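Local coordinates for uncharacterized protein (PDB 4O5J) that is the extracellular adhesion domain of an outer-membrane adhesin that binds sialic acid, and so probably attaches the bacterium to sialylated glycans of its host, at residues Lys211-Lys217 and Ile231-Pro237; Met204-Ala208 and Phe243-Lys247; Ser99-Tyr105 and Ala322-Asn328. All coordinates share one frame; numbering follows the deposited sequence.

All three contacts lie on one side of the chain's centre, contact 2 nearest it, and nest in sequence: contact 3 closes the widest loop, around contact 2 and then contact 1. Contacts 1 and 2 hold consecutive elements, since helix 193-209 leads into strand 214-215 and strand 234-235 into helix 241-268. Contact 3 instead ties the end of helix 82-101 to a distant loop. Main-chain bonds flanked by aromatic packing make contact 1, apolar side chains with a salt bridge at the margin make contact 2, and a buried lysine ammonium makes contact 3. Tyr101 touches Pro237 and Met214 of contact 1 and Ile207 of contact 2; contact 3 is buried, contacts 1 and 2 partly.

Contact 1: Lys211-Lys217 and Ile231-Pro237; sequences KTAMMWK and ITSTNYP. With EDO (1,2-ethanediol), chain B.
A two-stranded antiparallel sheet pairs Met214-Met215 with Thr234-Asn235. Met214 and Asn235 form its hydrogen-bonded pair: Met214 N donates to Asn235 O at 2.8 Å, and Asn235 N returns a bond to Met214 O at 3.2 Å. Farther along, Trp216 N reaches Ser233 O at 3.0 Å. Met215 and Thr234 are the non-hydrogen-bonded pair, their side chains lying alongside each other on one face. Water 1 joins the two segments beside them, accepting from Lys217 N and donating to Thr232 O and Thr234 OG1, while Thr234 OG1 also bonds Asn135 O.

The indole of Trp216 has methyl groups on two sides. Ile231 CG2 packs obliquely against it, offset toward the rim, 3.6 Å from Trp216 CD2, and Met214 CE lies on the opposite side, also near the rim. Met214 reaches there because chi1 of 59° sends CG out between its N and carbonyl carbon and the chain bends at chi3. At the other end the Tyr236 ring has Ala213 CB over one face, 4.0 Å from Tyr236 CD1. Asn235 OD1 accepts from Tyr236 N, and Asn235 ND2 donates to a bound ethanediol.

Helix 82-101 meets Met214 and Pro237, helix 130-135 packs on Met215, and helix 313-320 borders Ile231, with Tyr318 set edge-to-face against Trp216.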
loop_
_atom_site.group_PDB
_atom_site.type_symbol
_atom_site.label_atom_id
_atom_site.label_comp_id
_atom_site.label_asym_id
_atom_site.label_seq_id
_atom_site.Cartn_x
_atom_site.Cartn_y
_atom_site.Cartn_z
ATOM N N LYS A 211 20.012 11.052 -14.271
ATOM C CA LYS A 211 20.416 12.339 -13.697
ATOM C C LYS A 211 19.911 13.505 -14.534
ATOM O O LYS A 211 20.671 14.292 -15.058
ATOM C CB LYS A 211 21.902 12.393 -13.515
ATOM C CG LYS A 211 22.322 11.449 -12.454
ATOM C CD LYS A 211 22.844 12.267 -11.304
ATOM C CE LYS A 211 23.949 13.262 -11.742
ATOM N NZ LYS A 211 24.681 13.894 -10.594
ATOM N N THR A 212 18.609 13.594 -14.657
ATOM C CA THR A 212 17.948 14.661 -15.356
ATOM C C THR A 212 16.988 15.318 -14.365
ATOM O O THR A 212 16.113 14.641 -13.800
ATOM C CB THR A 212 17.134 14.095 -16.543
ATOM O OG1 THR A 212 18.095 13.623 -17.543
ATOM C CG2 THR A 212 16.296 15.203 -17.200
ATOM N N ALA A 213 17.116 16.624 -14.172
ATOM C CA ALA A 213 16.236 17.328 -13.198
ATOM C C ALA A 213 14.926 17.695 -13.837
ATOM O O ALA A 213 14.877 17.954 -15.046
ATOM C CB ALA A 213 16.978 18.573 -12.680
ATOM N N MET A 214 13.841 17.721 -13.066
ATOM C CA MET A 214 12.577 18.154 -13.625
ATOM C C MET A 214 12.300 19.626 -13.323
ATOM O O MET A 214 12.446 20.095 -12.159
ATOM C CB MET A 214 11.411 17.225 -13.166
ATOM C CG MET A 214 11.202 17.149 -11.687
ATOM S SD MET A 214 9.873 15.991 -11.221
ATOM C CE MET A 214 8.397 16.787 -11.896
ATOM N N MET A 215 11.887 20.376 -14.345
ATOM C CA MET A 215 11.585 21.795 -14.199
ATOM C C MET A 215 10.076 21.963 -13.946
ATOM O O MET A 215 9.274 21.990 -14.910
ATOM C CB MET A 215 11.994 22.530 -15.472
ATOM C CG MET A 215 13.489 22.429 -15.753
ATOM S SD MET A 215 14.013 23.226 -17.321
ATOM C CE MET A 215 13.301 22.101 -18.553
ATOM N N TRP A 216 9.669 22.046 -12.689
ATOM C CA TRP A 216 8.239 22.177 -12.357
ATOM C C TRP A 216 7.592 23.406 -12.959
ATOM O O TRP A 216 6.392 23.416 -13.180
ATOM C CB TRP A 216 7.989 22.149 -10.860
ATOM C CG TRP A 216 8.145 20.790 -10.256
ATOM C CD1 TRP A 216 9.320 20.122 -9.997
ATOM C CD2 TRP A 216 7.072 19.933 -9.755
ATOM N NE1 TRP A 216 9.052 18.880 -9.405
ATOM C CE2 TRP A 216 7.695 18.738 -9.236
ATOM C CE3 TRP A 216 5.676 20.052 -9.685
ATOM C CZ2 TRP A 216 6.954 17.715 -8.665
ATOM C CZ3 TRP A 216 4.935 19.037 -9.133
ATOM C CH2 TRP A 216 5.543 17.872 -8.628
ATOM N N LYS A 217 8.378 24.461 -13.240
ATOM C CA LYS A 217 7.823 25.649 -13.857
ATOM C C LYS A 217 7.261 25.341 -15.256
ATOM O O LYS A 217 6.366 26.074 -15.741
ATOM C CB LYS A 217 8.880 26.756 -13.941
ATOM C CG LYS A 217 8.348 28.078 -14.424
ATOM C CD LYS A 217 7.260 28.647 -13.420
ATOM C CE LYS A 217 6.694 29.991 -13.932
ATOM N NZ LYS A 217 5.640 30.516 -13.029
ATOM N N ILE A 231 4.102 25.138 -7.616
ATOM C CA ILE A 231 5.480 24.596 -7.534
ATOM C C ILE A 231 6.248 24.960 -8.781
ATOM O O ILE A 231 5.813 24.652 -9.914
ATOM C CB ILE A 231 5.466 23.093 -7.331
ATOM C CG1 ILE A 231 4.622 22.755 -6.099
ATOM C CG2 ILE A 231 6.888 22.567 -7.245
ATOM C CD1 ILE A 231 4.348 21.283 -5.942
ATOM N N THR A 232 7.402 25.637 -8.588
ATOM C CA THR A 232 8.140 26.246 -9.696
ATOM C C THR A 232 9.625 25.901 -9.619
ATOM O O THR A 232 10.435 26.433 -10.369
ATOM C CB THR A 232 8.012 27.803 -9.675
ATOM O OG1 THR A 232 8.717 28.285 -8.523
ATOM C CG2 THR A 232 6.567 28.254 -9.616
ATOM N N SER A 233 9.999 25.076 -8.651
ATOM C CA SER A 233 11.387 24.746 -8.451
ATOM C C SER A 233 11.866 23.687 -9.523
ATOM O O SER A 233 11.079 23.086 -10.245
ATOM C CB SER A 233 11.596 24.160 -7.082
ATOM O OG SER A 233 10.856 22.971 -6.896
ATOM N N THR A 234 13.164 23.482 -9.591
ATOM C CA THR A 234 13.805 22.555 -10.505
ATOM C C THR A 234 14.747 21.677 -9.755
ATOM O O THR A 234 15.624 22.154 -9.079
ATOM C CB THR A 234 14.623 23.284 -11.588
ATOM O OG1 THR A 234 13.723 24.020 -12.455
ATOM C CG2 THR A 234 15.440 22.254 -12.446
ATOM N N ASN A 235 14.586 20.362 -9.862
ATOM C CA ASN A 235 15.479 19.455 -9.137
ATOM C C ASN A 235 15.266 18.017 -9.583
ATOM O O ASN A 235 14.255 17.733 -10.255
ATOM C CB ASN A 235 15.257 19.583 -7.626
ATOM C CG ASN A 235 16.560 19.367 -6.848
ATOM O OD1 ASN A 235 17.446 18.600 -7.256
ATOM N ND2 ASN A 235 16.678 20.056 -5.722
ATOM N N TYR A 236 16.173 17.115 -9.224
ATOM C CA TYR A 236 15.998 15.700 -9.609
ATOM C C TYR A 236 14.755 15.155 -8.919
ATOM O O TYR A 236 14.434 15.541 -7.806
ATOM C CB TYR A 236 17.218 14.859 -9.224
ATOM C CG TYR A 236 18.451 15.412 -9.805
ATOM C CD1 TYR A 236 18.714 15.264 -11.163
ATOM C CD2 TYR A 236 19.373 16.150 -9.027
ATOM C CE1 TYR A 236 19.912 15.791 -11.747
ATOM C CE2 TYR A 236 20.529 16.702 -9.612
ATOM C CZ TYR A 236 20.769 16.489 -10.976
ATOM O OH TYR A 236 21.855 17.051 -11.565
ATOM N N PRO A 237 14.047 14.253 -9.582
ATOM C CA PRO A 237 12.816 13.686 -8.993
ATOM C C PRO A 237 13.012 13.148 -7.581
ATOM O O PRO A 237 12.083 13.199 -6.780
ATOM C CB PRO A 237 12.455 12.548 -9.974
ATOM C CG PRO A 237 12.978 13.062 -11.275
ATOM C CD PRO A 237 14.275 13.817 -10.980
HETATM C C1 EDO B . 13.513 20.267 -3.510
HETATM O O1 EDO B . 13.943 21.146 -4.564
HETATM C C2 EDO B . 12.307 20.857 -2.768
HETATM O O2 EDO B . 11.367 19.814 -2.408
HETATM O O HOH W 1 11.182 25.100 -12.789
#

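Contact 2: Met204-Ala208 and Phe243-Lys247; sequences MDLIA and FNNIK
Chi1 of 179° sets Phe243 CG opposite its backbone N and carries the ring across to Met204, whose own chain folds at chi2 and chi3 to bring CE against it. Met204 and Phe243 reach toward each other in this roughly antiparallel helix pair; the axes of segments 204-208 and 243-247 approach to 11.0 Å, with N-to-C directions at 146°. Met204 SD lies 4.9 Å from the ring centroid, 55° off its normal, an oblique Met-aromatic contact.

Met204 CE is wedged between Phe243 CE1, at 3.5 Å, and Ile246 CG2, at 3.7 Å. Ile207 CG2 also comes within 3.5 Å of Phe243 CE1, and Ala208 CB packs near Phe243 CZ, so a single aromatic side chain touches successive turns of helix 193-209. Val94 of helix 82-101 touches both Met204 and Ile246, and Phe97 meets the Phe243 ring.

Lys247 runs extended past Met204 CB before turning at chi4, its aliphatic part lying against Ala208 CB. The Asp205 side chain meets it at about a right angle, and Asp205 OD1 also accepts from Gln201 NE2. The salt bridge is long: Asp205 OD1 lies 3.4 Å from Lys247 NZ.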
loop_
_atom_site.group_PDB
_atom_site.type_symbol
_atom_site.label_atom_id
_atom_site.label_comp_id
_atom_site.label_asym_id
_atom_site.label_seq_id
_atom_site.Cartn_x
_atom_site.Cartn_y
_atom_site.Cartn_z
ATOM N N MET A 204 9.762 3.844 -12.560
ATOM C CA MET A 204 10.232 4.671 -11.426
ATOM C C MET A 204 11.725 4.479 -11.204
ATOM O O MET A 204 12.447 5.455 -10.920
ATOM C CB MET A 204 9.476 4.342 -10.175
ATOM C CG MET A 204 7.982 4.609 -10.278
ATOM S SD MET A 204 7.561 6.329 -10.716
ATOM C CE MET A 204 7.500 7.067 -9.031
ATOM N N ASP A 205 12.222 3.240 -11.344
ATOM C CA ASP A 205 13.683 2.995 -11.157
ATOM C C ASP A 205 14.475 3.765 -12.206
ATOM O O ASP A 205 15.506 4.368 -11.896
ATOM C CB ASP A 205 14.044 1.541 -11.276
ATOM C CG ASP A 205 13.599 0.740 -10.069
ATOM O OD1 ASP A 205 13.135 1.399 -9.094
ATOM O OD2 ASP A 205 13.665 -0.544 -10.072
ATOM N N LEU A 206 14.000 3.735 -13.445
ATOM C CA LEU A 206 14.704 4.373 -14.526
ATOM C C LEU A 206 14.713 5.885 -14.300
ATOM O O LEU A 206 15.743 6.562 -14.493
ATOM C CB LEU A 206 14.060 4.021 -15.875
ATOM C CG LEU A 206 14.776 4.574 -17.107
ATOM C CD1 LEU A 206 16.274 4.233 -17.033
ATOM C CD2 LEU A 206 14.163 4.015 -18.364
ATOM N N ILE A 207 13.559 6.434 -13.933
ATOM C CA ILE A 207 13.488 7.860 -13.626
ATOM C C ILE A 207 14.450 8.258 -12.489
ATOM O O ILE A 207 15.209 9.259 -12.589
ATOM C CB ILE A 207 12.050 8.276 -13.276
ATOM C CG1 ILE A 207 11.140 8.091 -14.528
ATOM C CG2 ILE A 207 12.011 9.755 -12.731
ATOM C CD1 ILE A 207 9.677 8.357 -14.303
ATOM N N ALA A 208 14.452 7.458 -11.417
ATOM C CA ALA A 208 15.308 7.755 -10.263
ATOM C C ALA A 208 16.760 7.756 -10.687
ATOM O O ALA A 208 17.543 8.538 -10.195
ATOM C CB ALA A 208 15.081 6.749 -9.145
ATOM N N PHE A 243 7.428 11.944 -5.696
ATOM C CA PHE A 243 8.141 10.913 -6.413
ATOM C C PHE A 243 8.623 9.793 -5.477
ATOM O O PHE A 243 8.329 8.598 -5.716
ATOM C CB PHE A 243 9.301 11.466 -7.183
ATOM C CG PHE A 243 10.094 10.381 -7.938
ATOM C CD1 PHE A 243 9.637 9.872 -9.148
ATOM C CD2 PHE A 243 11.264 9.831 -7.381
ATOM C CE1 PHE A 243 10.356 8.860 -9.801
ATOM C CE2 PHE A 243 11.962 8.867 -8.006
ATOM C CZ PHE A 243 11.520 8.375 -9.231
ATOM N N ASN A 244 9.366 10.142 -4.436
ATOM C CA ASN A 244 9.907 9.160 -3.545
ATOM C C ASN A 244 8.824 8.297 -2.905
ATOM O O ASN A 244 8.964 7.074 -2.831
ATOM C CB ASN A 244 10.743 9.824 -2.467
ATOM C CG ASN A 244 11.940 10.561 -3.046
ATOM O OD1 ASN A 244 12.429 10.200 -4.132
ATOM N ND2 ASN A 244 12.381 11.605 -2.385
ATOM N N ASN A 245 7.764 8.933 -2.405
ATOM C CA ASN A 245 6.736 8.196 -1.716
ATOM C C ASN A 245 6.043 7.190 -2.691
ATOM O O ASN A 245 5.799 6.051 -2.334
ATOM C CB ASN A 245 5.706 9.128 -1.119
ATOM C CG ASN A 245 6.182 9.724 0.203
ATOM O OD1 ASN A 245 7.359 9.642 0.553
ATOM N ND2 ASN A 245 5.247 10.323 0.943
ATOM N N ILE A 246 5.700 7.631 -3.891
ATOM C CA ILE A 246 5.067 6.771 -4.862
ATOM C C ILE A 246 6.017 5.612 -5.197
ATOM O O ILE A 246 5.595 4.469 -5.220
ATOM C CB ILE A 246 4.689 7.516 -6.166
ATOM C CG1 ILE A 246 3.571 8.515 -5.904
ATOM C CG2 ILE A 246 4.269 6.506 -7.241
ATOM C CD1 ILE A 246 3.153 9.360 -7.148
ATOM N N LYS A 247 7.299 5.887 -5.369
ATOM C CA LYS A 247 8.279 4.851 -5.668
ATOM C C LYS A 247 8.341 3.822 -4.556
ATOM O O LYS A 247 8.436 2.618 -4.810
ATOM C CB LYS A 247 9.665 5.471 -5.936
ATOM C CG LYS A 247 10.681 4.428 -6.389
ATOM C CD LYS A 247 11.981 5.125 -6.829
ATOM C CE LYS A 247 13.028 4.175 -7.370
ATOM N NZ LYS A 247 13.471 3.269 -6.321
#

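Contact 3: Ser99-Tyr105 and Ala322-Asn328; sequences SLYAGNY and AYLKIPN
Helix 82-101 ends here and the chain turns through a type II' beta turn, Ala102 to Tyr105, with Gly103 at positive phi; facing it, the 3-10 segment 322-324 opens into an extended loop. Tyr105 N closes the turn on Ala102 O. The helix end and the turn cage the ammonium of Lys325 in carbonyls.

The lysine enters extended, with CG opposite its backbone N (chi1 -173°), and four carbonyl oxygens surround its buried NZ within hydrogen-bonding distance. Its three protons are shared among them, at least one probably bifurcated. Lys325 NZ lies 2.6 Å from Leu100 O, 2.7 Å from Tyr105 O and 3.0 Å from both Ser99 O and Ala102 O. The bond to Ser99 lies in the carbonyl plane, the others rise above theirs, and at Ala102 O the ammonium and Tyr105 N approach from opposite faces. The carbonyls of helix end and turn would probably stabilise the charge.

Asn104 runs back alongside the lysine chain, its ND2 bonding Lys325 O at 3.1 Å. Leu100 CD2 packs on Ala322 CB. The backbone at Pro327-Asn328 covers one face of the Tyr105 ring, with Asn328 N over the ring centre, 3.6 Å above its plane.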
loop_
_atom_site.group_PDB
_atom_site.type_symbol
_atom_site.label_atom_id
_atom_site.label_comp_id
_atom_site.label_asym_id
_atom_site.label_seq_id
_atom_site.Cartn_x
_atom_site.Cartn_y
_atom_site.Cartn_z
ATOM N N SER A 99 2.707 11.602 -16.137
ATOM C CA SER A 99 1.964 12.681 -16.813
ATOM C C SER A 99 2.505 14.077 -16.424
ATOM O O SER A 99 2.634 14.971 -17.301
ATOM C CB SER A 99 0.509 12.557 -16.448
ATOM O OG SER A 99 -0.209 13.471 -17.189
ATOM N N LEU A 100 2.889 14.276 -15.152
ATOM C CA LEU A 100 3.446 15.565 -14.703
ATOM C C LEU A 100 4.851 15.750 -15.242
ATOM O O LEU A 100 5.193 16.801 -15.822
ATOM C CB LEU A 100 3.510 15.644 -13.168
ATOM C CG LEU A 100 2.221 15.796 -12.417
ATOM C CD1 LEU A 100 2.520 15.748 -10.898
ATOM C CD2 LEU A 100 1.498 17.110 -12.831
ATOM N N TYR A 101 5.684 14.743 -14.959
ATOM C CA TYR A 101 7.106 14.734 -15.309
ATOM C C TYR A 101 7.336 14.867 -16.835
ATOM O O TYR A 101 8.199 15.661 -17.308
ATOM C CB TYR A 101 7.638 13.435 -14.783
ATOM C CG TYR A 101 9.053 13.036 -15.144
ATOM C CD1 TYR A 101 10.140 13.645 -14.559
ATOM C CD2 TYR A 101 9.300 11.923 -16.007
ATOM C CE1 TYR A 101 11.444 13.233 -14.809
ATOM C CE2 TYR A 101 10.600 11.494 -16.262
ATOM C CZ TYR A 101 11.656 12.151 -15.668
ATOM O OH TYR A 101 12.959 11.713 -15.909
ATOM N N ALA A 102 6.556 14.103 -17.603
ATOM C CA ALA A 102 6.723 14.031 -19.048
ATOM C C ALA A 102 5.384 14.363 -19.701
ATOM O O ALA A 102 5.094 15.544 -19.965
ATOM C CB ALA A 102 7.204 12.626 -19.466
ATOM N N GLY A 103 4.580 13.339 -20.027
ATOM C CA GLY A 103 3.230 13.597 -20.492
ATOM C C GLY A 103 3.223 14.359 -21.802
ATOM O O GLY A 103 4.015 14.053 -22.709
ATOM N N ASN A 104 2.367 15.386 -21.889
ATOM C CA ASN A 104 2.180 16.122 -23.120
ATOM C C ASN A 104 3.094 17.326 -23.238
ATOM O O ASN A 104 3.054 18.057 -24.230
ATOM C CB ASN A 104 0.730 16.505 -23.327
ATOM C CG ASN A 104 0.209 17.430 -22.152
ATOM O OD1 ASN A 104 1.000 18.042 -21.430
ATOM N ND2 ASN A 104 -1.084 17.496 -21.969
ATOM N N TYR A 105 3.935 17.544 -22.219
ATOM C CA TYR A 105 4.866 18.668 -22.239
ATOM C C TYR A 105 5.861 18.451 -21.119
ATOM O O TYR A 105 5.517 18.658 -19.932
ATOM C CB TYR A 105 4.083 19.981 -22.063
ATOM C CG TYR A 105 4.926 21.198 -22.277
ATOM C CD1 TYR A 105 5.229 21.667 -23.575
ATOM C CD2 TYR A 105 5.410 21.913 -21.207
ATOM C CE1 TYR A 105 6.022 22.794 -23.772
ATOM C CE2 TYR A 105 6.193 23.048 -21.396
ATOM C CZ TYR A 105 6.494 23.473 -22.651
ATOM O OH TYR A 105 7.292 24.569 -22.782
ATOM N N ALA A 322 -3.185 16.324 -12.731
ATOM C CA ALA A 322 -2.178 16.150 -13.795
ATOM C C ALA A 322 -2.851 16.075 -15.161
ATOM O O ALA A 322 -2.254 16.450 -16.157
ATOM C CB ALA A 322 -1.315 14.894 -13.536
ATOM N N TYR A 323 -4.115 15.627 -15.196
ATOM C CA TYR A 323 -4.800 15.434 -16.453
ATOM C C TYR A 323 -5.188 16.760 -17.069
ATOM O O TYR A 323 -5.583 16.784 -18.233
ATOM C CB TYR A 323 -6.043 14.557 -16.284
ATOM C CG TYR A 323 -7.169 15.256 -15.537
ATOM C CD1 TYR A 323 -8.209 15.887 -16.213
ATOM C CD2 TYR A 323 -7.180 15.305 -14.141
ATOM C CE1 TYR A 323 -9.229 16.515 -15.508
ATOM C CE2 TYR A 323 -8.215 15.944 -13.432
ATOM C CZ TYR A 323 -9.217 16.534 -14.124
ATOM O OH TYR A 323 -10.230 17.172 -13.432
ATOM N N LEU A 324 -5.096 17.851 -16.309
ATOM C CA LEU A 324 -5.427 19.187 -16.801
ATOM C C LEU A 324 -4.180 19.905 -17.333
ATOM O O LEU A 324 -4.253 21.041 -17.783
ATOM C CB LEU A 324 -6.071 20.050 -15.692
ATOM C CG LEU A 324 -7.457 19.519 -15.343
ATOM C CD1 LEU A 324 -7.939 20.140 -14.048
ATOM C CD2 LEU A 324 -8.443 19.759 -16.486
ATOM N N LYS A 325 -3.034 19.255 -17.263
ATOM C CA LYS A 325 -1.804 19.860 -17.750
ATOM C C LYS A 325 -1.922 20.261 -19.209
ATOM O O LYS A 325 -2.404 19.477 -20.014
ATOM C CB LYS A 325 -0.657 18.918 -17.535
ATOM C CG LYS A 325 0.709 19.461 -17.839
ATOM C CD LYS A 325 1.732 18.373 -17.458
ATOM C CE LYS A 325 3.058 18.665 -18.153
ATOM N NZ LYS A 325 4.002 17.542 -18.035
ATOM N N ILE A 326 -1.572 21.498 -19.557
ATOM C CA ILE A 326 -1.627 21.911 -20.952
ATOM C C ILE A 326 -0.279 22.340 -21.422
ATOM O O ILE A 326 0.490 22.909 -20.660
ATOM C CB ILE A 326 -2.627 23.012 -21.210
ATOM C CG1 ILE A 326 -2.309 24.230 -20.372
ATOM C CG2 ILE A 326 -4.101 22.462 -20.980
ATOM C CD1 ILE A 326 -3.544 25.042 -19.891
ATOM N N PRO A 327 0.039 22.023 -22.672
ATOM C CA PRO A 327 1.392 22.359 -23.097
ATOM C C PRO A 327 1.533 23.825 -23.369
ATOM O O PRO A 327 0.587 24.499 -23.660
ATOM C CB PRO A 327 1.607 21.501 -24.384
ATOM C CG PRO A 327 0.258 21.155 -24.870
ATOM C CD PRO A 327 -0.701 21.233 -23.678
ATOM N N ASN A 328 2.726 24.314 -23.233
ATOM C CA ASN A 328 3.003 25.697 -23.516
ATOM C C ASN A 328 3.308 26.006 -25.044
ATOM O O ASN A 328 3.430 27.156 -25.427
ATOM C CB ASN A 328 4.149 26.089 -22.588
ATOM C CG ASN A 328 4.376 27.555 -22.546
ATOM O OD1 ASN A 328 5.013 28.127 -23.439
ATOM N ND2 ASN A 328 3.862 28.177 -21.526
#